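Local coordinates for protein BONZAI 1 (Arabidopsis thaliana, PDB 6KXT), which negatively regulates plant cell death and defence responses and, as a copine with two C2 domains, binds phospholipids in a calcium-dependent manner, this chain being its second C2 domain, at residues A[14-20]-A[135-141]; A[31-36]-A[53-59]; A[77-83]-A[99-105]. All coordinates share one frame; numbering follows the deposited sequence. Where two conformers were deposited one is given.

Contact 1: residues A[14-20]-A[135-141]; sequences TEIVFRC and LFVDKFT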
loop_
_atom_site.group_PDB
_atom_site.type_symbol
_atom_site.label_atom_id
_atom_site.label_comp_id
_atom_site.label_asym_id
_atom_site.label_seq_id
_atom_site.Cartn_x
_atom_site.Cartn_y
_atom_site.Cartn_z
ATOM N N THR A 14 2.279 12.565 5.271
ATOM C CA THR A 14 3.251 11.804 4.473
ATOM C C THR A 14 2.734 11.684 3.031
ATOM O O THR A 14 1.616 11.151 2.833
ATOM C CB THR A 14 3.521 10.443 5.111
ATOM O OG1 THR A 14 3.950 10.653 6.458
ATOM C CG2 THR A 14 4.593 9.681 4.376
ATOM N N GLU A 15 3.531 12.115 2.075
ATOM C CA GLU A 15 3.219 11.962 0.642
ATOM C C GLU A 15 4.021 10.761 0.134
ATOM O O GLU A 15 5.266 10.733 0.282
ATOM C CB GLU A 15 3.615 13.250 -0.074
ATOM C CG GLU A 15 3.376 13.128 -1.567
ATOM C CD GLU A 15 3.706 14.379 -2.364
ATOM O OE1 GLU A 15 4.029 15.402 -1.736
ATOM O OE2 GLU A 15 3.612 14.325 -3.587
ATOM N N ILE A 16 3.358 9.813 -0.514
ATOM C CA ILE A 16 3.984 8.550 -0.969
ATOM C C ILE A 16 3.616 8.276 -2.406
ATOM O O ILE A 16 2.426 8.339 -2.774
ATOM C CB ILE A 16 3.577 7.346 -0.087
ATOM C CG1 ILE A 16 3.806 7.655 1.396
ATOM C CG2 ILE A 16 4.337 6.101 -0.580
ATOM C CD1 ILE A 16 3.581 6.481 2.340
ATOM N N VAL A 17 4.610 7.999 -3.231
ATOM C CA VAL A 17 4.403 7.476 -4.610
ATOM C C VAL A 17 4.760 5.991 -4.533
ATOM O O VAL A 17 5.930 5.634 -4.247
ATOM C CB VAL A 17 5.221 8.216 -5.679
ATOM C CG1 VAL A 17 5.150 7.465 -7.010
ATOM C CG2 VAL A 17 4.762 9.660 -5.827
ATOM N N PHE A 18 3.797 5.132 -4.790
ATOM C CA PHE A 18 3.923 3.674 -4.886
ATOM C C PHE A 18 4.085 3.229 -6.325
ATOM O O PHE A 18 3.500 3.802 -7.243
ATOM C CB PHE A 18 2.679 2.992 -4.317
ATOM C CG PHE A 18 2.491 3.135 -2.829
ATOM C CD1 PHE A 18 3.319 2.427 -1.966
ATOM C CD2 PHE A 18 1.464 3.882 -2.295
ATOM C CE1 PHE A 18 3.096 2.456 -0.592
ATOM C CE2 PHE A 18 1.242 3.902 -0.920
ATOM C CZ PHE A 18 2.073 3.207 -0.080
ATOM N N ARG A 19 4.902 2.196 -6.485
ATOM C CA ARG A 19 5.149 1.562 -7.793
ATOM C C ARG A 19 5.087 0.056 -7.585
ATOM O O ARG A 19 5.562 -0.436 -6.524
ATOM C CB ARG A 19 6.521 1.984 -8.306
ATOM C CG ARG A 19 7.007 1.175 -9.492
ATOM C CD ARG A 19 8.305 1.817 -9.997
ATOM N NE ARG A 19 9.471 1.671 -9.115
ATOM C CZ ARG A 19 10.262 0.615 -9.113
ATOM N NH1 ARG A 19 9.998 -0.442 -9.869
ATOM N NH2 ARG A 19 11.338 0.603 -8.343
ATOM N N CYS A 20 4.593 -0.706 -8.549
ATOM C CA CYS A 20 4.702 -2.162 -8.542
ATOM C C CYS A 20 5.512 -2.644 -9.737
ATOM O O CYS A 20 5.496 -1.959 -10.805
ATOM C CB CYS A 20 3.369 -2.881 -8.533
ATOM S SG CYS A 20 2.379 -2.486 -7.071
ATOM N N LEU A 135 6.258 -4.365 -4.469
ATOM C CA LEU A 135 5.851 -2.989 -4.200
ATOM C C LEU A 135 7.110 -2.203 -3.842
ATOM O O LEU A 135 7.944 -2.661 -3.042
ATOM C CB LEU A 135 4.871 -2.925 -3.015
ATOM C CG LEU A 135 4.367 -1.545 -2.604
ATOM C CD1 LEU A 135 3.436 -0.962 -3.618
ATOM C CD2 LEU A 135 3.656 -1.616 -1.256
ATOM N N PHE A 136 7.253 -1.043 -4.416
ATOM C CA PHE A 136 8.339 -0.091 -4.178
ATOM C C PHE A 136 7.775 1.243 -3.739
ATOM O O PHE A 136 6.619 1.621 -4.093
ATOM C CB PHE A 136 9.199 0.084 -5.423
ATOM C CG PHE A 136 10.005 -1.123 -5.804
ATOM C CD1 PHE A 136 9.482 -2.129 -6.574
ATOM C CD2 PHE A 136 11.351 -1.200 -5.425
ATOM C CE1 PHE A 136 10.245 -3.261 -6.882
ATOM C CE2 PHE A 136 12.105 -2.308 -5.759
ATOM C CZ PHE A 136 11.557 -3.324 -6.480
ATOM N N VAL A 137 8.582 2.012 -3.008
ATOM C CA VAL A 137 8.211 3.341 -2.480
ATOM C C VAL A 137 9.109 4.339 -3.227
ATOM O O VAL A 137 10.303 4.462 -2.883
ATOM C CB VAL A 137 8.357 3.405 -0.958
ATOM C CG1 VAL A 137 7.954 4.797 -0.471
ATOM C CG2 VAL A 137 7.525 2.317 -0.320
ATOM N N ASP A 138 8.593 4.913 -4.307
ATOM C CA ASP A 138 9.403 5.780 -5.208
ATOM C C ASP A 138 9.637 7.122 -4.542
ATOM O O ASP A 138 10.630 7.782 -4.819
ATOM C CB ASP A 138 8.710 6.024 -6.549
ATOM C CG ASP A 138 8.976 4.982 -7.618
ATOM O OD1 ASP A 138 9.633 3.953 -7.305
ATOM O OD2 ASP A 138 8.507 5.237 -8.756
ATOM N N LYS A 139 8.681 7.597 -3.752
ATOM C CA LYS A 139 8.804 8.893 -3.054
ATOM C C LYS A 139 8.172 8.763 -1.675
ATOM O O LYS A 139 7.128 8.084 -1.523
ATOM C CB LYS A 139 8.070 10.005 -3.795
ATOM C CG LYS A 139 8.095 11.360 -3.110
ATOM C CD LYS A 139 7.380 12.417 -3.887
ATOM C CE LYS A 139 7.743 13.822 -3.437
ATOM N NZ LYS A 139 7.089 14.825 -4.293
ATOM N N PHE A 140 8.775 9.412 -0.684
ATOM C CA PHE A 140 8.309 9.404 0.717
ATOM C C PHE A 140 8.712 10.768 1.299
ATOM O O PHE A 140 9.929 10.948 1.524
ATOM C CB PHE A 140 8.908 8.275 1.536
ATOM C CG PHE A 140 8.301 8.105 2.908
ATOM C CD1 PHE A 140 8.679 8.940 3.954
ATOM C CD2 PHE A 140 7.396 7.094 3.188
ATOM C CE1 PHE A 140 8.122 8.759 5.221
ATOM C CE2 PHE A 140 6.865 6.922 4.461
ATOM C CZ PHE A 140 7.216 7.793 5.464
ATOM N N THR A 141 7.757 11.650 1.482
ATOM C CA THR A 141 8.030 13.035 1.918
ATOM C C THR A 141 7.088 13.384 3.055
ATOM O O THR A 141 5.882 13.258 2.911
ATOM C CB THR A 141 7.911 14.034 0.765
ATOM O OG1 THR A 141 8.780 13.630 -0.300
ATOM C CG2 THR A 141 8.275 15.429 1.216
HETATM O O HOH W 1 11.716 3.016 -6.561
#
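Arg19 lays its guanidinium flat over one face of the Phe136 ring, the planes 16° apart and the group centres 4.1 Å apart. NH2 sits over the CG rim rather than the ring centre, giving a cation-pi stack offset toward the root of the phenylalanine. The bend at chi3 (70°) turns the guanidinium across the strand, and its edge is then presented to Asp138. There NE donates to Asp138 OD1 on the syn side of the carboxylate, 2.9 Å from it and nearly in the guanidinium plane, so that the salt bridge fixes the rotation of a group already held flat by the ring. A looser ion pair forms further along this face, where the extended chains of Glu15 and Lys139 bring OE2 within 3.6 Å of NZ.

The backbones run antiparallel, joining strands 13-21 and 133-143 in one sheet of the C2 beta sandwich. Their register slips at a classic beta bulge: Asp138 and Lys139 both face Val17. Val17 O takes a 2.8 Å bond from Asp138 N and only a weak one, 3.4 Å, from Lys139 N. Val137 O is bonded to His111 ND1, outside the strand pair.

Apolar contacts occupy the other face, which looks toward strand 34-40 and helix 104-113. Thr14 CG2, anti to its own N, makes a CH-pi contact 3.6 Å from the centroid of the Phe140 ring. Beside it, Ile16 CD1 lies 3.9 Å from Phe140 CE2. Phe18 CD1 approaches Leu135 CD1 to 3.8 Å, while Ile16 CG2 reaches across to Val137 CG1 on the neighbouring strand.

Contact 2: residues A[31-36]-A[53-59]; sequences KSDPFL and TEVRKND. With SO4 (sulfate ion), chain D.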
loop_
_atom_site.group_PDB
_atom_site.type_symbol
_atom_site.label_atom_id
_atom_site.label_comp_id
_atom_site.label_asym_id
_atom_site.label_seq_id
_atom_site.Cartn_x
_atom_site.Cartn_y
_atom_site.Cartn_z
ATOM N N LYS A 31 -5.632 -8.766 -18.530
ATOM C CA LYS A 31 -4.571 -8.096 -17.764
ATOM C C LYS A 31 -5.221 -7.398 -16.572
ATOM O O LYS A 31 -6.344 -6.849 -16.694
ATOM C CB LYS A 31 -3.912 -7.129 -18.742
ATOM C CG LYS A 31 -2.554 -6.604 -18.398
ATOM C CD LYS A 31 -1.938 -5.753 -19.526
ATOM C CE LYS A 31 -1.538 -6.496 -20.780
ATOM N NZ LYS A 31 -0.654 -5.635 -21.616
ATOM N N SER A 32 -4.504 -7.296 -15.475
ATOM C CA SER A 32 -4.951 -6.489 -14.319
ATOM C C SER A 32 -5.110 -5.015 -14.662
ATOM O O SER A 32 -4.337 -4.456 -15.415
ATOM C CB SER A 32 -3.979 -6.667 -13.189
ATOM O OG SER A 32 -3.973 -8.016 -12.694
ATOM N N ASP A 33 -6.117 -4.432 -14.020
ATOM C CA ASP A 33 -6.318 -2.972 -13.922
ATOM C C ASP A 33 -6.098 -2.576 -12.470
ATOM O O ASP A 33 -7.043 -2.467 -11.700
ATOM C CB ASP A 33 -7.726 -2.586 -14.354
ATOM C CG ASP A 33 -8.051 -3.101 -15.743
ATOM O OD1 ASP A 33 -7.309 -2.760 -16.675
ATOM O OD2 ASP A 33 -9.099 -3.822 -15.883
ATOM N N PRO A 34 -4.824 -2.423 -12.043
ATOM C CA PRO A 34 -4.546 -2.349 -10.630
ATOM C C PRO A 34 -4.738 -0.967 -9.991
ATOM O O PRO A 34 -4.579 0.056 -10.609
ATOM C CB PRO A 34 -3.057 -2.704 -10.561
ATOM C CG PRO A 34 -2.508 -2.194 -11.856
ATOM C CD PRO A 34 -3.619 -2.458 -12.854
ATOM N N PHE A 35 -5.088 -1.050 -8.730
ATOM C CA PHE A 35 -5.107 0.065 -7.779
ATOM C C PHE A 35 -4.671 -0.471 -6.423
ATOM O O PHE A 35 -4.637 -1.708 -6.170
ATOM C CB PHE A 35 -6.517 0.691 -7.731
ATOM C CG PHE A 35 -7.634 -0.125 -7.146
ATOM C CD1 PHE A 35 -8.206 -1.159 -7.862
ATOM C CD2 PHE A 35 -8.100 0.102 -5.858
ATOM C CE1 PHE A 35 -9.228 -1.925 -7.333
ATOM C CE2 PHE A 35 -9.166 -0.634 -5.338
ATOM C CZ PHE A 35 -9.712 -1.656 -6.072
ATOM N N LEU A 36 -4.255 0.494 -5.582
ATOM C CA LEU A 36 -3.845 0.167 -4.194
ATOM C C LEU A 36 -4.850 0.745 -3.204
ATOM O O LEU A 36 -5.391 1.853 -3.430
ATOM C CB LEU A 36 -2.471 0.734 -3.805
ATOM C CG LEU A 36 -1.297 0.358 -4.677
ATOM C CD1 LEU A 36 -0.025 1.014 -4.137
ATOM C CD2 LEU A 36 -1.150 -1.133 -4.737
ATOM N N THR A 53 -5.581 4.548 -4.479
ATOM C CA THR A 53 -5.105 5.154 -5.735
ATOM C C THR A 53 -6.219 5.102 -6.783
ATOM O O THR A 53 -7.185 4.305 -6.647
ATOM C CB THR A 53 -3.837 4.479 -6.264
ATOM O OG1 THR A 53 -4.145 3.152 -6.742
ATOM C CG2 THR A 53 -2.754 4.396 -5.210
ATOM N N GLU A 54 -6.011 5.887 -7.840
ATOM C CA GLU A 54 -6.711 5.695 -9.126
ATOM C C GLU A 54 -6.379 4.306 -9.685
ATOM O O GLU A 54 -5.356 3.686 -9.328
ATOM C CB GLU A 54 -6.318 6.788 -10.098
ATOM C CG GLU A 54 -4.900 6.675 -10.628
ATOM C CD GLU A 54 -3.791 7.195 -9.710
ATOM O OE1 GLU A 54 -4.097 7.739 -8.635
ATOM O OE2 GLU A 54 -2.606 7.044 -10.095
ATOM N N VAL A 55 -7.255 3.839 -10.554
ATOM C CA VAL A 55 -7.068 2.606 -11.349
ATOM C C VAL A 55 -6.181 2.905 -12.535
ATOM O O VAL A 55 -6.380 3.928 -13.200
ATOM C CB VAL A 55 -8.428 2.053 -11.793
ATOM C CG1 VAL A 55 -8.260 0.825 -12.648
ATOM C CG2 VAL A 55 -9.271 1.728 -10.571
ATOM N N ARG A 56 -5.190 2.057 -12.782
ATOM C CA ARG A 56 -4.392 2.147 -14.017
ATOM C C ARG A 56 -4.758 0.955 -14.882
ATOM O O ARG A 56 -4.337 -0.166 -14.579
ATOM C CB ARG A 56 -2.887 2.231 -13.768
ATOM C CG ARG A 56 -2.487 3.505 -13.056
ATOM C CD ARG A 56 -1.016 3.537 -12.704
ATOM N NE ARG A 56 -0.173 3.351 -13.874
ATOM C CZ ARG A 56 0.199 4.308 -14.759
ATOM N NH1 ARG A 56 -0.086 5.580 -14.554
ATOM N NH2 ARG A 56 0.900 3.917 -15.817
ATOM N N LYS A 57 -5.372 1.214 -16.021
ATOM C CA LYS A 57 -5.843 0.103 -16.879
ATOM C C LYS A 57 -4.674 -0.660 -17.520
ATOM O O LYS A 57 -3.764 -0.023 -18.046
ATOM C CB LYS A 57 -6.779 0.691 -17.956
ATOM C CG LYS A 57 -8.116 1.244 -17.486
ATOM C CD LYS A 57 -9.129 0.159 -17.283
ATOM C CE LYS A 57 -9.493 -0.567 -18.574
ATOM N NZ LYS A 57 -10.100 -1.899 -18.322
ATOM N N ASN A 58 -4.747 -1.988 -17.474
ATOM C CA ASN A 58 -3.906 -2.894 -18.287
ATOM C C ASN A 58 -2.423 -2.686 -17.983
ATOM O O ASN A 58 -1.560 -2.669 -18.901
ATOM C CB ASN A 58 -4.232 -2.699 -19.773
ATOM C CG ASN A 58 -5.576 -3.298 -20.074
ATOM O OD1 ASN A 58 -5.785 -4.466 -19.790
ATOM N ND2 ASN A 58 -6.455 -2.465 -20.613
ATOM N N ASP A 59 -2.092 -2.423 -16.726
ATOM C CA ASP A 59 -0.690 -2.081 -16.391
ATOM C C ASP A 59 -0.113 -3.094 -15.402
ATOM O O ASP A 59 -0.613 -3.186 -14.266
ATOM C CB ASP A 59 -0.618 -0.663 -15.836
ATOM C CG ASP A 59 0.754 -0.066 -15.690
ATOM O OD1 ASP A 59 1.711 -0.779 -16.003
ATOM O OD2 ASP A 59 0.789 1.147 -15.317
HETATM S S SO4 D . 2.277 6.706 -17.615
HETATM O O1 SO4 D . 2.056 6.900 -16.233
HETATM O O2 SO4 D . 2.289 5.324 -17.977
HETATM O O3 SO4 D . 3.591 7.276 -17.855
HETATM O O4 SO4 D . 1.264 7.387 -18.409
HETATM O O HOH W 2 -6.362 -7.508 -21.097
HETATM O O HOH W 3 -8.088 -5.194 -18.311
#
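Leu36 and Thr53 form the close, buried end of this contact. Leu36 N donates to Thr53 OG1 at 2.9 Å, nearly straight at 172°, and Leu36 O accepts from Thr53 N. With chi1 at 70°, OG1 stands between its own N and carbonyl carbon, from where it also donates to Glu54 O; the hydroxyl thus stands in for a backbone partner where strand 34-40 loses its neighbour 48-52. Further along, Arg56 N bonds Pro34 O, and Val55 spreads its two methyls, CG1 against Asp33 O and CG2 4.1 Å from Phe35 CB. Trp64 backs Leu36 and Thr53. The buried Asp33, in one of its two conformers, uses the anti lone pair of OD1 to accept Asn58 N at 2.8 Å, within the type II beta turn from Arg56 to Asp59.

Toward solvent the fit loosens. Lys57, bent at chi2 and chi3, curls back to bring NZ weakly to both carboxylate oxygens, 3.3 Å from Asp33 OD2. Arg56 grips Asp59 OD2 side-on with NE and NH2, and its guanidinium edge also binds a sulfate, probably from the crystallisation liquor, with NH2 2.9 Å from SO4 O2.

The Ser-Asp-Pro sequence is consistent with the calcium-binding loops of C2 domains. The ammonium of Lys57 may offset part of the charge of Asp33, though only through weak bonds in this conformer.

Contact 3: residues A[77-83]-A[99-105]; sequences KDSPVII and KVQKSLS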
loop_
_atom_site.group_PDB
_atom_site.type_symbol
_atom_site.label_atom_id
_atom_site.label_comp_id
_atom_site.label_asym_id
_atom_site.label_seq_id
_atom_site.Cartn_x
_atom_site.Cartn_y
_atom_site.Cartn_z
ATOM N N LYS A 77 3.294 6.617 13.068
ATOM C CA LYS A 77 4.305 6.309 12.027
ATOM C C LYS A 77 4.802 4.866 12.173
ATOM O O LYS A 77 5.086 4.212 11.165
ATOM C CB LYS A 77 5.440 7.318 12.135
ATOM C CG LYS A 77 6.448 7.162 11.010
ATOM C CD LYS A 77 7.478 8.266 10.959
ATOM C CE LYS A 77 8.543 7.889 9.960
ATOM N NZ LYS A 77 9.529 8.963 9.727
ATOM N N ASP A 78 4.777 4.286 13.351
ATOM C CA ASP A 78 5.282 2.912 13.577
ATOM C C ASP A 78 4.176 1.849 13.521
ATOM O O ASP A 78 4.510 0.690 13.643
ATOM C CB ASP A 78 5.941 2.837 14.949
ATOM C CG ASP A 78 7.298 3.530 15.013
ATOM O OD1 ASP A 78 8.005 3.624 13.988
ATOM O OD2 ASP A 78 7.654 3.985 16.105
ATOM N N SER A 79 2.924 2.240 13.323
ATOM C CA SER A 79 1.784 1.289 13.320
ATOM C C SER A 79 1.747 0.584 11.963
ATOM O O SER A 79 1.566 1.254 10.948
ATOM C CB SER A 79 0.462 1.973 13.551
ATOM O OG SER A 79 0.440 2.613 14.845
ATOM N N PRO A 80 1.725 -0.756 11.932
ATOM C CA PRO A 80 1.519 -1.423 10.653
ATOM C C PRO A 80 0.172 -1.017 10.062
ATOM O O PRO A 80 -0.821 -0.883 10.775
ATOM C CB PRO A 80 1.516 -2.911 11.009
ATOM C CG PRO A 80 2.323 -2.981 12.305
ATOM C CD PRO A 80 2.049 -1.684 13.018
ATOM N N VAL A 81 0.155 -0.831 8.745
ATOM C CA VAL A 81 -1.085 -0.721 7.953
ATOM C C VAL A 81 -1.049 -1.837 6.901
ATOM O O VAL A 81 -0.026 -2.479 6.703
ATOM C CB VAL A 81 -1.285 0.645 7.287
ATOM C CG1 VAL A 81 -1.332 1.746 8.341
ATOM C CG2 VAL A 81 -0.206 0.951 6.259
ATOM N N ILE A 82 -2.190 -2.121 6.321
ATOM C CA ILE A 82 -2.304 -3.068 5.195
ATOM C C ILE A 82 -2.282 -2.285 3.914
ATOM O O ILE A 82 -2.981 -1.256 3.778
ATOM C CB ILE A 82 -3.583 -3.914 5.260
ATOM C CG1 ILE A 82 -3.704 -4.637 6.592
ATOM C CG2 ILE A 82 -3.566 -4.856 4.096
ATOM C CD1 ILE A 82 -2.589 -5.497 6.828
ATOM N N ILE A 83 -1.525 -2.790 2.930
ATOM C CA ILE A 83 -1.490 -2.196 1.563
ATOM C C ILE A 83 -1.820 -3.324 0.630
ATOM O O ILE A 83 -1.096 -4.308 0.611
ATOM C CB ILE A 83 -0.150 -1.529 1.228
ATOM C CG1 ILE A 83 0.207 -0.500 2.302
ATOM C CG2 ILE A 83 -0.223 -0.883 -0.144
ATOM C CD1 ILE A 83 1.689 -0.213 2.417
ATOM N N LYS A 99 -0.865 -8.538 -1.112
ATOM C CA LYS A 99 -0.939 -7.840 0.177
ATOM C C LYS A 99 0.470 -7.624 0.710
ATOM O O LYS A 99 1.367 -8.493 0.616
ATOM C CB LYS A 99 -1.674 -8.782 1.149
ATOM C CG LYS A 99 -1.865 -8.261 2.536
ATOM C CD LYS A 99 -2.680 -9.243 3.355
ATOM C CE LYS A 99 -3.045 -8.560 4.652
ATOM N NZ LYS A 99 -3.702 -9.506 5.556
ATOM N N VAL A 100 0.628 -6.480 1.356
ATOM C CA VAL A 100 1.792 -6.108 2.202
ATOM C C VAL A 100 1.278 -5.574 3.549
ATOM O O VAL A 100 0.197 -4.979 3.575
ATOM C CB VAL A 100 2.601 -5.067 1.397
ATOM C CG1 VAL A 100 3.484 -4.183 2.250
ATOM C CG2 VAL A 100 3.358 -5.770 0.252
ATOM N N GLN A 101 2.010 -5.838 4.596
ATOM C CA GLN A 101 1.753 -5.268 5.930
ATOM C C GLN A 101 3.011 -4.536 6.379
ATOM O O GLN A 101 4.025 -5.184 6.649
ATOM C CB GLN A 101 1.263 -6.337 6.893
ATOM C CG GLN A 101 1.076 -5.755 8.295
ATOM C CD GLN A 101 0.542 -6.741 9.306
ATOM O OE1 GLN A 101 -0.228 -7.631 8.976
ATOM N NE2 GLN A 101 0.944 -6.556 10.548
ATOM N N LYS A 102 2.949 -3.211 6.410
ATOM C CA LYS A 102 4.119 -2.344 6.664
ATOM C C LYS A 102 3.628 -1.093 7.374
ATOM O O LYS A 102 2.565 -0.595 7.044
ATOM C CB LYS A 102 4.763 -1.899 5.346
ATOM C CG LYS A 102 5.526 -2.967 4.583
ATOM C CD LYS A 102 6.956 -3.072 5.062
ATOM C CE LYS A 102 7.598 -4.402 4.767
ATOM N NZ LYS A 102 7.067 -5.476 5.633
ATOM N N SER A 103 4.439 -0.506 8.236
ATOM C CA SER A 103 4.171 0.822 8.805
ATOM C C SER A 103 4.713 1.906 7.895
ATOM O O SER A 103 5.484 1.625 6.966
ATOM C CB SER A 103 4.829 0.996 10.143
ATOM O OG SER A 103 6.249 0.922 10.012
ATOM N N LEU A 104 4.362 3.149 8.135
ATOM C CA LEU A 104 4.967 4.266 7.380
ATOM C C LEU A 104 6.477 4.242 7.608
ATOM O O LEU A 104 7.232 4.558 6.649
ATOM C CB LEU A 104 4.341 5.599 7.797
ATOM C CG LEU A 104 2.900 5.901 7.390
ATOM C CD1 LEU A 104 2.528 7.354 7.691
ATOM C CD2 LEU A 104 2.646 5.568 5.944
ATOM N N SER A 105 6.935 3.986 8.842
ATOM C CA SER A 105 8.385 3.930 9.144
ATOM C C SER A 105 9.032 2.903 8.209
ATOM O O SER A 105 10.145 3.121 7.658
ATOM C CB SER A 105 8.572 3.615 10.623
ATOM O OG SER A 105 9.947 3.558 10.890
HETATM O O HOH W 4 7.249 0.232 12.328
HETATM O O HOH W 5 2.112 3.667 9.877
#
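Ile82 overlaps the extended side chain of Lys99, with CG2 and CD1 both 3.8 Å from Lys99 CE, so that the aliphatic part of the lysine crosses the isoleucine at a slant. CD1 also meets OE1 of Gln101, whose own chain runs out straight beyond CG (chi2 178°) until NE2 lies 3.7 Å from Pro80 CB. Ile82 and Pro80 are thus flanked by the aliphatic chain of Lys99 and the amide end of Gln101, while Ile41 and Pro47 also press on Ile82. Val81, Ile83, Val100 and Lys102 point to the opposite face, where Ile83 and Lys102 touch Leu107 of helix 104-113. Lys102 folds back at chi2 so that NZ donates to Gln101 O.

The backbone ladder is that of an antiparallel hairpin whose second strand, 95-102, is outermost in the four-stranded sheet of the C2 sandwich. Ile83 and Val100 exchange two bonds, as do Val81 and Lys102, but the second pair is less regular: Val81 N reaches Lys102 O at 3.0 Å from well above the carbonyl plane.

Beyond this pair the strand gives way to helix 104-113. Ser103 is its N-cap, with OG capping a backbone N of the first turn and Asp106 OD2 accepting Ser103 N in return, a capping box. The loop 77-80, which leads into strand 81-87, lies against this helix start. Lys77 O takes a 3.0 Å bond from Ser105 N, and a water accepts from Leu104 N at 2.9 Å and lies close to Ser79 O. A second water donates to Asp78 O, and its oxygen lies 2.6 Å from Ser103 OG. The side chain of Lys77 runs on past Ser105 to salt bridges with Glu108 and Glu142.

Contacts 1 and 3 lie nearer the centre of the domain, while contact 2 sits toward one end, with part of its loop in solvent. Contact 1 belongs to the five-stranded sheet; contacts 2 and 3 both reach the four-stranded one, through the neighbouring strands 34-40 and 81-87. The sheets meet in the interior, where Leu36 of contact 2 packs on Phe18 and Leu135 and Ile83 of contact 3 on Leu135; Leu104 brings the helix against Thr14, Ile16 and Phe140. Paired strands supply the ladders of contacts 1 and 3, whereas contact 2 mixes a few backbone bonds with a hydroxyl and a carboxylate that replace backbone partners. Ion pairs cross contacts 1 and 2; waters line the helix start in contact 3.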